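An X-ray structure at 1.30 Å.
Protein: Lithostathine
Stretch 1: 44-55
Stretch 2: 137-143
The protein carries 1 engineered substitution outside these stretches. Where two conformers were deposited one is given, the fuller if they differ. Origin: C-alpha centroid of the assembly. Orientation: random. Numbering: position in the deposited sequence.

Stretch 1 (44-55) NMNSGNLVSVLT
Stretch 2 (137-143) SFVCKFK

Antiparallel pairing between residues 44-55 and 137-143 of lithostathine, two segments of one chain whose touching residues lie at least 87 positions apart in sequence. The second segment is β-strand throughout, with phi/psi from -159/161 at Phe138 through -106/153 at Cys140 and -134/131 at Lys141 to -145/150 at Phe142. The first leaves a helix at Met45 (-103/102), turns through two residues of positive phi, Asn46 (62/34) and Ser47 (46/58), passes Gly48 (-105/-160) and extends at Asn49 (-154/166) and Leu50 (-54/148). Val51 (-59/140), Ser52 (-107/126) and Val53 (-104/103) continue in open conformation, Leu54 bends (-105/-9), and Thr55 (-145/163) stands at the N-cap of the next helix.

Register is set by Asn49 opposite Lys141, an antiparallel hydrogen-bonded pair with CA atoms 5.8 Å apart, followed by Leu50 opposite Cys140, a non-hydrogen-bonded pair whose CA atoms approach to 4.5 Å. Asn49 N donates to Lys141 O (3.2 Å, 156°), and Lys141 N donates back to Asn49 O (3.0 Å, 163°), closing a two-bond ring. Val51 N then donates to Val139 O (3.0 Å, 151°). Between these bonds the close approach at the Leu50-Cys140 pair brings Cys140 CA to 3.6 Å from Asn49 O and Leu50 CA to 3.6 Å from Val139 O, both CA-H...O contacts. At the other end Gly48 CA lies 3.3 Å from Lys141 O and 3.7 Å from Phe142 CB; an ideal CB on Gly48 would clash with both atoms, at 2.5 Å and 3.0 Å, so the absence of a side chain permits this approach. Two waters extend the contact toward Lys143: one donates to Asn46 O (2.7 Å) and Lys143 O (2.8 Å), the other donates to Ser47 O (2.9 Å) and accepts from Lys143 N (2.9 Å).

Asn49 (chi1 -82°, m) and Lys141 project from the same face of the sheet. Lys141 is fully extended, all four chi angles t, and runs along the first segment: its CB is 4.1 Å from Val51 CG2, and its NZ makes a weak hydrogen bond to Ser52 O (3.3 Å) while lying 4.1 Å from Leu54 CD1. It is the residue most covered by the opposing segment, and NZ is also hydrogen-bonded elsewhere in the structure. Phe142 (chi1 67°, p; chi2 90°) points toward the turn, where Asn46 (chi1 -53°, m) lays its CB over one ring face, 3.9 Å from the ring centroid and 23° off the normal, a CH-pi contact. Val51 (p) packs CG1 against CB of Val139 (t) at 3.8 Å. Leu50 (m, t) starts away from the partner strand at CA-to-CB, but its end returns, placing CD2 3.7 Å from CB of Phe138 (chi1 55°, p). The CA-to-CB bond of Cys140 (chi1 -57°, m) points away overall, though CB still touches the first segment, and the residue is covalently bonded to a group elsewhere in the structure.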

ATOM      1  N   ASN A  44      -0.612  11.893  -6.844  1.00 14.50           N
ATOM      2  CA  ASN A  44      -0.285  13.318  -6.883  1.00 16.59           C
ATOM      3  C   ASN A  44       1.065  13.628  -6.274  1.00 17.34           C
ATOM      4  O   ASN A  44       1.687  14.636  -6.668  1.00 17.73           O
ATOM      5  CB  ASN A  44      -1.396  14.127  -6.218  1.00 17.70           C
ATOM      6  CG  ASN A  44      -2.692  14.203  -6.990  1.00 19.34           C
ATOM      7  OD1 ASN A  44      -2.737  13.997  -8.200  1.00 20.78           O
ATOM      8  ND2 ASN A  44      -3.780  14.490  -6.285  1.00 21.05           N
ATOM      9  N   MET A  45       1.586  12.847  -5.330  1.00 18.39           N
ATOM     10  CA  MET A  45       2.886  13.093  -4.724  1.00 19.14           C
ATOM     11  C   MET A  45       3.964  12.166  -5.249  1.00 19.42           C
ATOM     12  O   MET A  45       4.183  11.027  -4.824  1.00 20.24           O
ATOM     13  CB  MET A  45       2.785  12.979  -3.195  1.00 20.69           C
ATOM     14  CG  MET A  45       1.581  13.644  -2.563  1.00 21.35           C
ATOM     15  SD  MET A  45       1.294  15.340  -3.082  1.00 24.24           S
ATOM     16  CE  MET A  45       0.050  15.891  -1.930  1.00 24.30           C
ATOM     17  N   ASN A  46       4.800  12.683  -6.157  1.00 20.08           N
ATOM     18  CA  ASN A  46       5.922  11.979  -6.742  1.00 21.00           C
ATOM     19  C   ASN A  46       5.473  10.750  -7.526  1.00 19.32           C
ATOM     20  O   ASN A  46       6.170   9.745  -7.582  1.00 20.03           O
ATOM     21  CB  ASN A  46       6.952  11.604  -5.669  1.00 22.84           C
ATOM     22  CG  ASN A  46       7.397  12.781  -4.823  1.00 25.08           C
ATOM     23  OD1 ASN A  46       7.156  12.843  -3.612  1.00 27.41           O
ATOM     24  ND2 ASN A  46       8.015  13.753  -5.475  1.00 25.31           N
ATOM     25  N   SER A  47       4.301  10.837  -8.146  1.00 19.19           N
ATOM     26  CA  SER A  47       3.770   9.831  -9.043  1.00 18.69           C
ATOM     27  C   SER A  47       3.887   8.416  -8.518  1.00 17.27           C
ATOM     28  O   SER A  47       4.390   7.489  -9.158  1.00 19.00           O
ATOM     29  CB  SER A  47       4.469  10.032 -10.402  1.00 20.73           C
ATOM     30  OG  SER A  47       4.257  11.390 -10.800  1.00 24.20           O
ATOM     31  N   GLY A  48       3.280   8.200  -7.346  1.00 15.06           N
ATOM     32  CA  GLY A  48       3.205   6.875  -6.734  1.00 14.05           C
ATOM     33  C   GLY A  48       1.820   6.275  -6.878  1.00 11.97           C
ATOM     34  O   GLY A  48       1.013   6.626  -7.736  1.00 12.16           O
ATOM     35  N   ASN A  49       1.506   5.287  -6.041  1.00 10.68           N
ATOM     36  CA  ASN A  49       0.239   4.591  -5.962  1.00  9.78           C
ATOM     37  C   ASN A  49       0.101   4.053  -4.526  1.00  8.33           C
ATOM     38  O   ASN A  49       1.093   4.015  -3.801  1.00  8.66           O
ATOM     39  CB  ASN A  49       0.050   3.390  -6.890  0.53 10.27           C
ATOM     40  CG  ASN A  49      -0.367   3.760  -8.294  0.53 10.86           C
ATOM     41  OD1 ASN A  49       0.472   3.657  -9.206  0.53 10.24           O
ATOM     42  ND2 ASN A  49      -1.596   4.179  -8.535  0.53 10.20           N
ATOM     43  N   LEU A  50      -1.092   3.635  -4.148  1.00  8.83           N
ATOM     44  CA  LEU A  50      -1.242   2.907  -2.899  1.00  8.00           C
ATOM     45  C   LEU A  50      -0.251   1.741  -2.977  1.00  8.29           C
ATOM     46  O   LEU A  50       0.006   1.174  -4.059  1.00  9.51           O
ATOM     47  CB  LEU A  50      -2.651   2.335  -2.742  1.00  8.92           C
ATOM     48  CG  LEU A  50      -3.736   3.287  -2.232  1.00  8.75           C
ATOM     49  CD1 LEU A  50      -5.122   2.677  -2.337  1.00 10.75           C
ATOM     50  CD2 LEU A  50      -3.440   3.711  -0.790  1.00  9.91           C
ATOM     51  N   VAL A  51       0.298   1.326  -1.852  1.00  7.01           N
ATOM     52  CA  VAL A  51       1.341   0.309  -1.843  1.00  8.04           C
ATOM     53  C   VAL A  51       0.892  -0.998  -2.471  1.00  7.83           C
ATOM     54  O   VAL A  51      -0.202  -1.495  -2.216  1.00  8.75           O
ATOM     55  CB  VAL A  51       1.881   0.126  -0.406  1.00  9.08           C
ATOM     56  CG1 VAL A  51       0.859  -0.423   0.569  1.00  9.78           C
ATOM     57  CG2 VAL A  51       3.139  -0.728  -0.368  1.00 10.36           C
ATOM     58  N   SER A  52       1.801  -1.605  -3.237  1.00  8.10           N
ATOM     59  CA  SER A  52       1.680  -2.956  -3.763  1.00  8.39           C
ATOM     60  C   SER A  52       2.649  -3.839  -2.969  1.00  9.15           C
ATOM     61  O   SER A  52       3.814  -3.458  -2.818  1.00 11.95           O
ATOM     62  CB  SER A  52       2.034  -3.091  -5.236  0.53  7.21           C
ATOM     63  OG  SER A  52       1.239  -2.302  -6.075  0.53 12.09           O
ATOM     64  N   VAL A  53       2.184  -4.920  -2.388  1.00  8.82           N
ATOM     65  CA  VAL A  53       2.984  -5.818  -1.540  1.00  9.11           C
ATOM     66  C   VAL A  53       3.294  -7.070  -2.359  1.00  8.53           C
ATOM     67  O   VAL A  53       2.401  -7.895  -2.566  1.00  9.14           O
ATOM     68  CB  VAL A  53       2.250  -6.151  -0.236  1.00  9.31           C
ATOM     69  CG1 VAL A  53       3.112  -6.991   0.690  1.00 11.44           C
ATOM     70  CG2 VAL A  53       1.778  -4.887   0.488  1.00 11.37           C
ATOM     71  N   LEU A  54       4.529  -7.141  -2.844  1.00  8.86           N
ATOM     72  CA  LEU A  54       4.889  -8.175  -3.808  1.00  8.36           C
ATOM     73  C   LEU A  54       5.706  -9.314  -3.287  1.00  9.10           C
ATOM     74  O   LEU A  54       5.877 -10.312  -4.016  1.00  9.68           O
ATOM     75  CB  LEU A  54       5.602  -7.469  -4.986  1.00  9.92           C
ATOM     76  CG  LEU A  54       4.814  -6.274  -5.551  1.00 11.17           C
ATOM     77  CD1 LEU A  54       5.568  -5.564  -6.663  1.00 13.09           C
ATOM     78  CD2 LEU A  54       3.447  -6.710  -6.057  1.00 12.41           C
ATOM     79  N   THR A  55       6.203  -9.264  -2.067  1.00  8.75           N
ATOM     80  CA  THR A  55       6.972 -10.331  -1.437  1.00  9.38           C
ATOM     81  C   THR A  55       6.638 -10.345   0.058  1.00  8.99           C
ATOM     82  O   THR A  55       6.174  -9.306   0.592  1.00  9.40           O
ATOM     83  CB  THR A  55       8.500 -10.175  -1.566  1.00  9.63           C
ATOM     84  OG1 THR A  55       8.886  -8.974  -0.866  1.00 10.44           O
ATOM     85  CG2 THR A  55       9.017 -10.128  -2.993  1.00 10.72           C
ATOM     86  N   SER A 137      -6.899   5.314   6.855  1.00  7.94           N
ATOM     87  CA  SER A 137      -5.534   5.771   6.603  1.00  7.83           C
ATOM     88  C   SER A 137      -4.901   4.852   5.549  1.00  7.08           C
ATOM     89  O   SER A 137      -5.513   3.846   5.134  1.00  8.11           O
ATOM     90  CB  SER A 137      -4.743   5.741   7.898  1.00  7.76           C
ATOM     91  OG  SER A 137      -4.818   4.442   8.467  1.00  9.91           O
ATOM     92  N   PHE A 138      -3.705   5.162   5.068  1.00  6.90           N
ATOM     93  CA  PHE A 138      -3.143   4.460   3.904  1.00  7.26           C
ATOM     94  C   PHE A 138      -1.643   4.572   3.794  1.00  7.98           C
ATOM     95  O   PHE A 138      -1.003   5.448   4.403  1.00  8.71           O
ATOM     96  CB  PHE A 138      -3.804   5.013   2.617  1.00  8.28           C
ATOM     97  CG  PHE A 138      -3.744   6.493   2.390  1.00  9.13           C
ATOM     98  CD1 PHE A 138      -2.776   7.060   1.577  1.00  9.89           C
ATOM     99  CD2 PHE A 138      -4.707   7.335   2.941  1.00  9.64           C
ATOM    100  CE1 PHE A 138      -2.769   8.414   1.313  1.00 10.60           C
ATOM    101  CE2 PHE A 138      -4.691   8.684   2.671  1.00 10.32           C
ATOM    102  CZ  PHE A 138      -3.730   9.237   1.862  1.00 11.01           C
ATOM    103  N   VAL A 139      -1.028   3.682   3.022  1.00  7.27           N
ATOM    104  CA  VAL A 139       0.403   3.692   2.747  1.00  7.32           C
ATOM    105  C   VAL A 139       0.617   3.903   1.240  1.00  6.94           C
ATOM    106  O   VAL A 139       0.004   3.209   0.426  1.00  8.53           O
ATOM    107  CB  VAL A 139       1.117   2.396   3.169  1.00  8.12           C
ATOM    108  CG1 VAL A 139       2.595   2.373   2.784  1.00  9.56           C
ATOM    109  CG2 VAL A 139       0.996   2.149   4.672  1.00 10.29           C
ATOM    110  N   CYS A 140       1.503   4.822   0.870  1.00  7.24           N
ATOM    111  CA  CYS A 140       1.911   5.075  -0.507  1.00  8.17           C
ATOM    112  C   CYS A 140       3.324   4.546  -0.791  1.00  8.20           C
ATOM    113  O   CYS A 140       4.158   4.449   0.097  1.00  9.79           O
ATOM    114  CB  CYS A 140       1.892   6.569  -0.859  1.00  9.33           C
ATOM    115  SG  CYS A 140       0.353   7.484  -0.649  1.00  9.77           S
ATOM    116  N   LYS A 141       3.572   4.214  -2.054  1.00  8.15           N
ATOM    117  CA  LYS A 141       4.849   3.719  -2.566  1.00  8.66           C
ATOM    118  C   LYS A 141       5.197   4.462  -3.858  1.00  9.59           C
ATOM    119  O   LYS A 141       4.336   4.569  -4.734  1.00 10.51           O
ATOM    120  CB  LYS A 141       4.752   2.205  -2.818  1.00  9.60           C
ATOM    121  CG  LYS A 141       5.932   1.507  -3.487  1.00 10.70           C
ATOM    122  CD  LYS A 141       5.650   0.026  -3.696  1.00 11.25           C
ATOM    123  CE  LYS A 141       6.734  -0.722  -4.446  1.00 11.81           C
ATOM    124  NZ  LYS A 141       6.360  -2.173  -4.573  1.00 12.34           N
ATOM    125  N   PHE A 142       6.417   4.973  -3.985  1.00  9.49           N
ATOM    126  CA  PHE A 142       6.820   5.678  -5.206  1.00 11.11           C
ATOM    127  C   PHE A 142       8.293   5.400  -5.501  1.00 11.97           C
ATOM    128  O   PHE A 142       9.111   5.170  -4.623  1.00 11.61           O
ATOM    129  CB  PHE A 142       6.531   7.168  -5.139  1.00 11.36           C
ATOM    130  CG  PHE A 142       7.296   8.000  -4.160  1.00 12.33           C
ATOM    131  CD1 PHE A 142       8.499   8.606  -4.507  1.00 12.82           C
ATOM    132  CD2 PHE A 142       6.813   8.210  -2.881  1.00 13.63           C
ATOM    133  CE1 PHE A 142       9.191   9.382  -3.600  1.00 13.69           C
ATOM    134  CE2 PHE A 142       7.503   8.985  -1.972  1.00 14.39           C
ATOM    135  CZ  PHE A 142       8.696   9.574  -2.322  1.00 13.85           C
ATOM    136  N   LYS A 143       8.599   5.416  -6.812  1.00 14.09           N
ATOM    137  CA  LYS A 143       9.953   5.104  -7.250  1.00 17.27           C
ATOM    138  C   LYS A 143      10.855   6.312  -7.005  1.00 20.03           C
ATOM    139  O   LYS A 143      10.587   7.444  -7.364  1.00 19.94           O
ATOM    140  CB  LYS A 143      10.115   4.656  -8.700  1.00 18.37           C
ATOM    141  CG  LYS A 143      11.519   4.266  -9.135  0.53 19.97           C
ATOM    142  CD  LYS A 143      12.121   3.011  -8.542  0.53 20.90           C
ATOM    143  CE  LYS A 143      13.636   2.970  -8.758  0.53 21.53           C
ATOM    144  NZ  LYS A 143      14.330   3.993  -7.933  0.53 22.25           N
TER
HETATM  145  O   HOH W   1       8.456   8.754  -8.712  1.00 36.31           O
HETATM  146  O   HOH W   2       6.341   5.384  -8.693  1.00 25.18           O